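Local structure of acyl-CoA dehydrogenase (4RM7) at residues T249-D263 against R351-A365. The protein belongs to the acyl-CoA dehydrogenase family and has its fold, a mostly beta middle domain set between helical N- and C-terminal domains, assembled as a tetramer. Residues are numbered along the deposited sequence; the frame is centred on the assembly and turned at random.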
ATOM      1  N   THR A 249       7.430  -6.623  22.798  1.00 37.01           N
ATOM      2  CA  THR A 249       6.187  -6.156  22.210  1.00 35.75           C
ATOM      3  C   THR A 249       5.988  -6.725  20.812  1.00 38.93           C
ATOM      4  O   THR A 249       4.881  -7.112  20.424  1.00 41.24           O
ATOM      5  CB  THR A 249       6.154  -4.632  22.171  1.00 38.17           C
ATOM      6  OG1 THR A 249       5.964  -4.158  23.499  1.00 49.11           O
ATOM      7  CG2 THR A 249       5.013  -4.138  21.329  1.00 41.64           C
ATOM      8  N   CYS A 250       7.075  -6.822  20.064  1.00 33.38           N
ATOM      9  CA  CYS A 250       6.980  -7.372  18.723  1.00 32.53           C
ATOM     10  C   CYS A 250       6.715  -8.882  18.754  1.00 35.46           C
ATOM     11  O   CYS A 250       5.927  -9.389  17.954  1.00 43.68           O
ATOM     12  CB  CYS A 250       8.237  -7.025  17.918  1.00 27.13           C
ATOM     13  SG  CYS A 250       8.293  -5.225  17.553  1.00 45.80           S
ATOM     14  N   ALA A 251       7.331  -9.589  19.696  1.00 35.24           N
ATOM     15  CA  ALA A 251       7.033 -11.002  19.883  1.00 33.41           C
ATOM     16  C   ALA A 251       5.544 -11.216  20.233  1.00 42.16           C
ATOM     17  O   ALA A 251       4.916 -12.168  19.762  1.00 40.42           O
ATOM     18  CB  ALA A 251       7.936 -11.593  20.961  1.00 29.73           C
ATOM     19  N   ALA A 252       4.980 -10.326  21.048  1.00 44.85           N
ATOM     20  CA  ALA A 252       3.562 -10.403  21.366  1.00 40.28           C
ATOM     21  C   ALA A 252       2.722 -10.144  20.126  1.00 40.71           C
ATOM     22  O   ALA A 252       1.717 -10.820  19.903  1.00 45.16           O
ATOM     23  CB  ALA A 252       3.182  -9.407  22.495  1.00 28.10           C
ATOM     24  N   ALA A 253       3.127  -9.166  19.321  1.00 41.98           N
ATOM     25  CA  ALA A 253       2.369  -8.829  18.122  1.00 39.80           C
ATOM     26  C   ALA A 253       2.355 -10.015  17.146  1.00 42.70           C
ATOM     27  O   ALA A 253       1.323 -10.357  16.552  1.00 45.00           O
ATOM     28  CB  ALA A 253       2.950  -7.613  17.475  1.00 33.73           C
ATOM     29  N   LEU A 254       3.512 -10.649  17.011  1.00 30.58           N
ATOM     30  CA  LEU A 254       3.680 -11.786  16.128  1.00 34.40           C
ATOM     31  C   LEU A 254       2.784 -12.947  16.575  1.00 40.91           C
ATOM     32  O   LEU A 254       2.080 -13.578  15.782  1.00 41.10           O
ATOM     33  CB  LEU A 254       5.141 -12.203  16.122  1.00 33.90           C
ATOM     34  CG  LEU A 254       5.502 -13.537  15.484  1.00 41.79           C
ATOM     35  CD1 LEU A 254       5.131 -13.541  13.996  1.00 35.54           C
ATOM     36  CD2 LEU A 254       6.989 -13.825  15.713  1.00 35.94           C
ATOM     37  N   GLY A 255       2.823 -13.219  17.864  1.00 34.24           N
ATOM     38  CA  GLY A 255       2.030 -14.278  18.433  1.00 29.35           C
ATOM     39  C   GLY A 255       0.555 -14.048  18.200  1.00 34.57           C
ATOM     40  O   GLY A 255      -0.148 -14.952  17.751  1.00 38.11           O
ATOM     41  N   GLU A 256       0.070 -12.851  18.510  1.00 33.27           N
ATOM     42  CA  GLU A 256      -1.355 -12.594  18.368  1.00 34.18           C
ATOM     43  C   GLU A 256      -1.747 -12.671  16.891  1.00 36.17           C
ATOM     44  O   GLU A 256      -2.778 -13.253  16.547  1.00 35.93           O
ATOM     45  CB  GLU A 256      -1.731 -11.238  18.953  1.00 34.29           C
ATOM     46  CG  GLU A 256      -1.526 -11.135  20.442  1.00 36.59           C
ATOM     47  CD  GLU A 256      -2.314  -9.983  21.044  1.00 42.03           C
ATOM     48  OE1 GLU A 256      -1.696  -9.018  21.548  1.00 41.98           O
ATOM     49  OE2 GLU A 256      -3.559 -10.044  21.022  1.00 44.02           O
ATOM     50  N   ALA A 257      -0.921 -12.072  16.031  1.00 28.61           N
ATOM     51  CA  ALA A 257      -1.144 -12.112  14.595  1.00 32.73           C
ATOM     52  C   ALA A 257      -1.229 -13.560  14.120  1.00 38.15           C
ATOM     53  O   ALA A 257      -2.070 -13.929  13.299  1.00 44.62           O
ATOM     54  CB  ALA A 257      -0.014 -11.355  13.848  1.00 29.06           C
ATOM     55  N   GLN A 258      -0.358 -14.389  14.666  1.00 32.56           N
ATOM     56  CA  GLN A 258      -0.336 -15.786  14.286  1.00 33.24           C
ATOM     57  C   GLN A 258      -1.659 -16.473  14.671  1.00 38.05           C
ATOM     58  O   GLN A 258      -2.124 -17.375  13.965  1.00 44.55           O
ATOM     59  CB  GLN A 258       0.863 -16.481  14.937  1.00 31.66           C
ATOM     60  CG  GLN A 258       0.978 -17.940  14.597  1.00 37.04           C
ATOM     61  CD  GLN A 258       1.229 -18.156  13.124  1.00 44.91           C
ATOM     62  OE1 GLN A 258       2.294 -17.825  12.628  1.00 48.80           O
ATOM     63  NE2 GLN A 258       0.248 -18.718  12.415  1.00 47.83           N
ATOM     64  N   ALA A 259      -2.262 -16.037  15.784  1.00 35.61           N
ATOM     65  CA  ALA A 259      -3.515 -16.619  16.271  1.00 37.80           C
ATOM     66  C   ALA A 259      -4.664 -16.258  15.334  1.00 42.84           C
ATOM     67  O   ALA A 259      -5.520 -17.092  15.030  1.00 52.32           O
ATOM     68  CB  ALA A 259      -3.812 -16.146  17.679  1.00 37.74           C
ATOM     69  N   ALA A 260      -4.657 -15.011  14.873  1.00 34.54           N
ATOM     70  CA  ALA A 260      -5.615 -14.537  13.890  1.00 37.18           C
ATOM     71  C   ALA A 260      -5.516 -15.313  12.573  1.00 40.88           C
ATOM     72  O   ALA A 260      -6.526 -15.614  11.936  1.00 44.61           O
ATOM     73  CB  ALA A 260      -5.406 -13.056  13.633  1.00 31.88           C
HETATM   74  N   MSE A 261      -4.293 -15.619  12.167  1.00 36.88           N
HETATM   75  CA  MSE A 261      -4.085 -16.364  10.939  1.00 41.33           C
HETATM   76  C   MSE A 261      -4.654 -17.785  11.063  1.00 41.79           C
HETATM   77  O   MSE A 261      -5.369 -18.250  10.173  1.00 38.60           O
HETATM   78  CB  MSE A 261      -2.601 -16.406  10.575  1.00 39.00           C
HETATM   79  CG  MSE A 261      -2.297 -17.344   9.426  1.00 45.29           C
HETATM   80 SE   MSE A 261      -2.997 -16.672   7.733  0.69 51.95          SE
HETATM   81  CE  MSE A 261      -1.794 -17.676   6.590  1.00 52.60           C
ATOM     82  N   GLU A 262      -4.351 -18.463  12.168  1.00 34.46           N
ATOM     83  CA  GLU A 262      -4.958 -19.768  12.437  1.00 36.47           C
ATOM     84  C   GLU A 262      -6.489 -19.765  12.346  1.00 43.89           C
ATOM     85  O   GLU A 262      -7.075 -20.683  11.753  1.00 54.37           O
ATOM     86  CB  GLU A 262      -4.533 -20.281  13.793  1.00 33.69           C
ATOM     87  CG  GLU A 262      -3.060 -20.563  13.860  1.00 44.41           C
ATOM     88  CD  GLU A 262      -2.580 -20.806  15.279  1.00 56.35           C
ATOM     89  OE1 GLU A 262      -3.431 -20.812  16.198  1.00 59.82           O
ATOM     90  OE2 GLU A 262      -1.355 -20.996  15.477  1.00 58.47           O
ATOM     91  N   ASP A 263      -7.145 -18.738  12.888  1.00 42.71           N
ATOM     92  CA  ASP A 263      -8.616 -18.673  12.795  1.00 42.29           C
ATOM     93  C   ASP A 263      -9.074 -18.499  11.345  1.00 46.02           C
ATOM     94  O   ASP A 263     -10.035 -19.150  10.908  1.00 49.55           O
ATOM     95  CB  ASP A 263      -9.196 -17.538  13.660  1.00 43.69           C
ATOM     96  CG  ASP A 263      -8.948 -17.746  15.148  1.00 52.99           C
ATOM     97  OD1 ASP A 263      -8.545 -18.862  15.529  1.00 55.89           O
ATOM     98  OD2 ASP A 263      -9.150 -16.795  15.936  1.00 62.02           O
ATOM     99  N   ARG A 351     -12.340 -13.479  18.715  1.00 50.66           N
ATOM    100  CA  ARG A 351     -11.065 -13.021  19.225  1.00 49.10           C
ATOM    101  C   ARG A 351     -10.278 -12.273  18.159  1.00 49.07           C
ATOM    102  O   ARG A 351      -9.449 -11.442  18.499  1.00 59.87           O
ATOM    103  CB  ARG A 351     -10.245 -14.179  19.794  1.00 49.63           C
ATOM    104  CG  ARG A 351      -9.665 -15.139  18.803  1.00 48.25           C
ATOM    105  CD  ARG A 351      -8.888 -16.222  19.551  1.00 46.48           C
ATOM    106  NE  ARG A 351      -8.088 -17.029  18.636  1.00 47.30           N
ATOM    107  CZ  ARG A 351      -7.142 -17.878  19.021  1.00 48.52           C
ATOM    108  NH1 ARG A 351      -6.842 -18.024  20.310  1.00 45.28           N
ATOM    109  NH2 ARG A 351      -6.486 -18.576  18.111  1.00 46.04           N
ATOM    110  N   VAL A 352     -10.565 -12.517  16.883  1.00 44.51           N
ATOM    111  CA  VAL A 352      -9.846 -11.814  15.816  1.00 43.74           C
ATOM    112  C   VAL A 352     -10.025 -10.282  15.905  1.00 43.71           C
ATOM    113  O   VAL A 352      -9.087  -9.523  15.677  1.00 46.89           O
ATOM    114  CB  VAL A 352     -10.264 -12.330  14.413  1.00 46.77           C
ATOM    115  CG1 VAL A 352      -9.676 -11.470  13.363  1.00 54.78           C
ATOM    116  CG2 VAL A 352      -9.708 -13.711  14.185  1.00 48.62           C
ATOM    117  N   SER A 353     -11.210  -9.828  16.278  1.00 44.78           N
ATOM    118  CA  SER A 353     -11.449  -8.399  16.456  1.00 44.40           C
ATOM    119  C   SER A 353     -10.727  -7.809  17.687  1.00 48.26           C
ATOM    120  O   SER A 353     -10.367  -6.636  17.679  1.00 57.57           O
ATOM    121  CB  SER A 353     -12.958  -8.121  16.545  1.00 51.17           C
ATOM    122  OG  SER A 353     -13.572  -8.863  17.589  1.00 59.58           O
ATOM    123  N   SER A 354     -10.521  -8.602  18.740  1.00 44.03           N
ATOM    124  CA  SER A 354      -9.690  -8.160  19.860  1.00 37.34           C
ATOM    125  C   SER A 354      -8.242  -8.106  19.427  1.00 40.20           C
ATOM    126  O   SER A 354      -7.522  -7.162  19.747  1.00 40.46           O
ATOM    127  CB  SER A 354      -9.797  -9.088  21.060  1.00 39.16           C
ATOM    128  OG  SER A 354     -11.117  -9.534  21.228  1.00 54.23           O
ATOM    129  N   ILE A 355      -7.808  -9.136  18.707  1.00 44.18           N
ATOM    130  CA  ILE A 355      -6.440  -9.196  18.240  1.00 36.77           C
ATOM    131  C   ILE A 355      -6.114  -7.966  17.398  1.00 43.02           C
ATOM    132  O   ILE A 355      -5.079  -7.337  17.559  1.00 51.39           O
ATOM    133  CB  ILE A 355      -6.211 -10.461  17.434  1.00 39.48           C
ATOM    134  CG1 ILE A 355      -6.235 -11.671  18.373  1.00 35.46           C
ATOM    135  CG2 ILE A 355      -4.894 -10.361  16.608  1.00 32.71           C
ATOM    136  CD1 ILE A 355      -6.239 -13.012  17.625  1.00 40.31           C
ATOM    137  N   TRP A 356      -7.028  -7.621  16.510  1.00 43.71           N
ATOM    138  CA  TRP A 356      -6.860  -6.479  15.630  1.00 40.85           C
ATOM    139  C   TRP A 356      -6.673  -5.208  16.443  1.00 39.02           C
ATOM    140  O   TRP A 356      -5.805  -4.393  16.166  1.00 43.41           O
ATOM    141  CB  TRP A 356      -8.077  -6.375  14.713  1.00 35.08           C
ATOM    142  CG  TRP A 356      -8.130  -5.198  13.851  1.00 34.21           C
ATOM    143  CD1 TRP A 356      -7.279  -4.897  12.812  1.00 35.22           C
ATOM    144  CD2 TRP A 356      -9.130  -4.166  13.869  1.00 34.08           C
ATOM    145  NE1 TRP A 356      -7.685  -3.724  12.206  1.00 37.41           N
ATOM    146  CE2 TRP A 356      -8.817  -3.259  12.827  1.00 36.96           C
ATOM    147  CE3 TRP A 356     -10.249  -3.913  14.669  1.00 35.47           C
ATOM    148  CZ2 TRP A 356      -9.588  -2.124  12.564  1.00 36.89           C
ATOM    149  CZ3 TRP A 356     -11.007  -2.774  14.420  1.00 39.35           C
ATOM    150  CH2 TRP A 356     -10.670  -1.892  13.379  1.00 42.14           C
ATOM    151  N   GLN A 357      -7.503  -5.049  17.456  1.00 40.21           N
ATOM    152  CA  GLN A 357      -7.388  -3.916  18.357  1.00 45.15           C
ATOM    153  C   GLN A 357      -6.088  -3.927  19.155  1.00 44.59           C
ATOM    154  O   GLN A 357      -5.448  -2.896  19.283  1.00 52.13           O
ATOM    155  CB  GLN A 357      -8.585  -3.890  19.297  1.00 40.86           C
ATOM    156  CG  GLN A 357      -9.890  -3.583  18.577  1.00 44.63           C
ATOM    157  CD  GLN A 357     -11.104  -3.719  19.479  1.00 61.29           C
ATOM    158  OE1 GLN A 357     -11.121  -4.498  20.437  1.00 70.68           O
ATOM    159  NE2 GLN A 357     -12.126  -2.967  19.173  1.00 69.39           N
ATOM    160  N   ASP A 358      -5.713  -5.083  19.698  1.00 41.37           N
ATOM    161  CA  ASP A 358      -4.429  -5.235  20.385  1.00 39.45           C
ATOM    162  C   ASP A 358      -3.290  -4.794  19.481  1.00 36.46           C
ATOM    163  O   ASP A 358      -2.436  -3.971  19.862  1.00 33.67           O
ATOM    164  CB  ASP A 358      -4.176  -6.686  20.819  1.00 43.43           C
ATOM    165  CG  ASP A 358      -5.118  -7.155  21.912  1.00 53.66           C
ATOM    166  OD1 ASP A 358      -5.707  -6.312  22.627  1.00 58.18           O
ATOM    167  OD2 ASP A 358      -5.263  -8.384  22.063  1.00 67.17           O
ATOM    168  N   CYS A 359      -3.256  -5.348  18.276  1.00 35.92           N
ATOM    169  CA  CYS A 359      -2.110  -5.089  17.406  1.00 33.13           C
ATOM    170  C   CYS A 359      -2.005  -3.611  17.025  1.00 38.96           C
ATOM    171  O   CYS A 359      -0.913  -3.067  16.950  1.00 45.35           O
ATOM    172  CB  CYS A 359      -2.182  -5.969  16.181  1.00 31.67           C
ATOM    173  SG  CYS A 359      -1.864  -7.724  16.582  1.00 44.21           S
ATOM    174  N   ARG A 360      -3.144  -2.947  16.846  1.00 42.68           N
ATOM    175  CA  ARG A 360      -3.141  -1.516  16.565  1.00 42.75           C
ATOM    176  C   ARG A 360      -2.453  -0.762  17.682  1.00 42.14           C
ATOM    177  O   ARG A 360      -1.777   0.222  17.430  1.00 44.67           O
ATOM    178  CB  ARG A 360      -4.563  -0.981  16.388  1.00 39.81           C
ATOM    179  CG  ARG A 360      -4.621   0.497  16.010  1.00 37.65           C
ATOM    180  CD  ARG A 360      -4.129   0.699  14.585  1.00 36.37           C
ATOM    181  NE  ARG A 360      -3.926   2.107  14.199  1.00 44.92           N
ATOM    182  CZ  ARG A 360      -2.968   2.897  14.683  1.00 46.39           C
ATOM    183  NH1 ARG A 360      -2.129   2.442  15.611  1.00 50.99           N
ATOM    184  NH2 ARG A 360      -2.865   4.152  14.260  1.00 39.79           N
ATOM    185  N   GLY A 361      -2.630  -1.235  18.912  1.00 39.87           N
ATOM    186  CA  GLY A 361      -2.017  -0.630  20.086  1.00 38.69           C
ATOM    187  C   GLY A 361      -0.499  -0.787  20.129  1.00 44.52           C
ATOM    188  O   GLY A 361       0.227   0.085  20.593  1.00 43.51           O
ATOM    189  N   TYR A 362      -0.008  -1.900  19.622  1.00 43.48           N
ATOM    190  CA  TYR A 362       1.421  -2.093  19.511  1.00 42.45           C
ATOM    191  C   TYR A 362       2.117  -1.023  18.646  1.00 43.26           C
ATOM    192  O   TYR A 362       3.308  -0.791  18.778  1.00 49.68           O
ATOM    193  CB  TYR A 362       1.685  -3.493  18.968  1.00 40.22           C
ATOM    194  CG  TYR A 362       1.307  -4.587  19.945  1.00 46.71           C
ATOM    195  CD1 TYR A 362       1.427  -4.393  21.321  1.00 46.46           C
ATOM    196  CD2 TYR A 362       0.820  -5.806  19.499  1.00 45.66           C
ATOM    197  CE1 TYR A 362       1.088  -5.391  22.215  1.00 49.28           C
ATOM    198  CE2 TYR A 362       0.484  -6.812  20.387  1.00 43.77           C
ATOM    199  CZ  TYR A 362       0.624  -6.604  21.739  1.00 49.87           C
ATOM    200  OH  TYR A 362       0.287  -7.607  22.613  1.00 48.26           O
ATOM    201  N   GLN A 363       1.375  -0.345  17.783  1.00 40.98           N
ATOM    202  CA  GLN A 363       1.966   0.721  16.986  1.00 33.29           C
ATOM    203  C   GLN A 363       2.292   1.961  17.814  1.00 43.17           C
ATOM    204  O   GLN A 363       3.005   2.831  17.327  1.00 48.76           O
ATOM    205  CB  GLN A 363       1.052   1.094  15.835  1.00 31.11           C
ATOM    206  CG  GLN A 363       0.948   0.010  14.773  1.00 35.15           C
ATOM    207  CD  GLN A 363       0.141   0.470  13.563  1.00 49.82           C
ATOM    208  OE1 GLN A 363      -0.878  -0.122  13.223  1.00 53.46           O
ATOM    209  NE2 GLN A 363       0.600   1.533  12.913  1.00 64.38           N
ATOM    210  N   PHE A 364       1.769   2.036  19.047  1.00 44.14           N
ATOM    211  CA  PHE A 364       2.103   3.115  20.007  1.00 49.11           C
ATOM    212  C   PHE A 364       3.055   2.698  21.114  1.00 44.01           C
ATOM    213  O   PHE A 364       3.770   3.526  21.674  1.00 52.10           O
ATOM    214  CB  PHE A 364       0.858   3.665  20.700  1.00 38.75           C
ATOM    215  CG  PHE A 364      -0.135   4.234  19.770  1.00 49.82           C
ATOM    216  CD1 PHE A 364       0.085   5.456  19.177  1.00 56.87           C
ATOM    217  CD2 PHE A 364      -1.299   3.553  19.487  1.00 46.61           C
ATOM    218  CE1 PHE A 364      -0.844   5.989  18.321  1.00 59.90           C
ATOM    219  CE2 PHE A 364      -2.224   4.085  18.631  1.00 45.39           C
ATOM    220  CZ  PHE A 364      -2.000   5.297  18.047  1.00 48.47           C
ATOM    221  N   ALA A 365       3.033   1.422  21.453  1.00 41.57           N
ATOM    222  CA  ALA A 365       3.796   0.935  22.592  1.00 42.59           C
ATOM    223  C   ALA A 365       5.275   0.935  22.274  1.00 46.61           C
ATOM    224  O   ALA A 365       5.674   0.552  21.176  1.00 53.22           O
ATOM    225  CB  ALA A 365       3.349  -0.473  22.976  1.00 39.77           C
TER
HETATM  226  O   HOH W   1      -4.479 -20.012  18.758  1.00 51.48           O
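The ring of Tyr362 lies between two backbone carbonyls: Thr249 O sits over the centre of one face, and Asp358 O, one turn back in its own helix, lies near the rim of the opposite face. Ala253 CB reaches Tyr362 CD2 obliquely at 3.4 Å, and at the edge Glu256 OE1 takes the hydrogen bond of Tyr362 OH at 2.7 Å. That hydroxyl meets OE1 nearly along its C-O axis, with the carboxylate and ring planes nearly perpendicular. At the far end, the Arg351 guanidinium has Ala259 CB over one face, while Asp263 OD2 and a water lie in plane at its edge. Arg351 NE gives a nearly straight bond (163°) to the syn lone pair of Asp263 OD2 at 2.9 Å; the second link of the salt bridge, Arg351 NH2 to Asp263 OD1, is weak. The same water joins Arg351 NH2 to Glu262 OE1, and Glu262 also forms a salt bridge with Arg82.

Between these polar ends, Ile355 fits as a knob among Glu256, Ala257, Ala259 and Ala260, its CG2 3.6 Å from Glu256 O. The segment axes, 9.5 Å apart and 152° between directions, make this a nearly antiparallel helix pair within the C-terminal helical domain. Trp356, elsewhere on helix 351-362, stacks on Trp356 of a second subunit.

With CG anti to its carbonyl carbon (chi1 -65°) and the chain extended beyond, Glu256 carries its carboxylate across to Asp358, where Glu256 OE2 and Asp358 OD2 are 2.6 Å apart. Asp358 OD1 accepts from the backbone N of Gln207. With two buried acids this close, one of them probably holds a proton, which would spare the interface a pair of adjacent negative charges; the Tyr362 hydroxyl would stabilise whatever charge remains on Glu256.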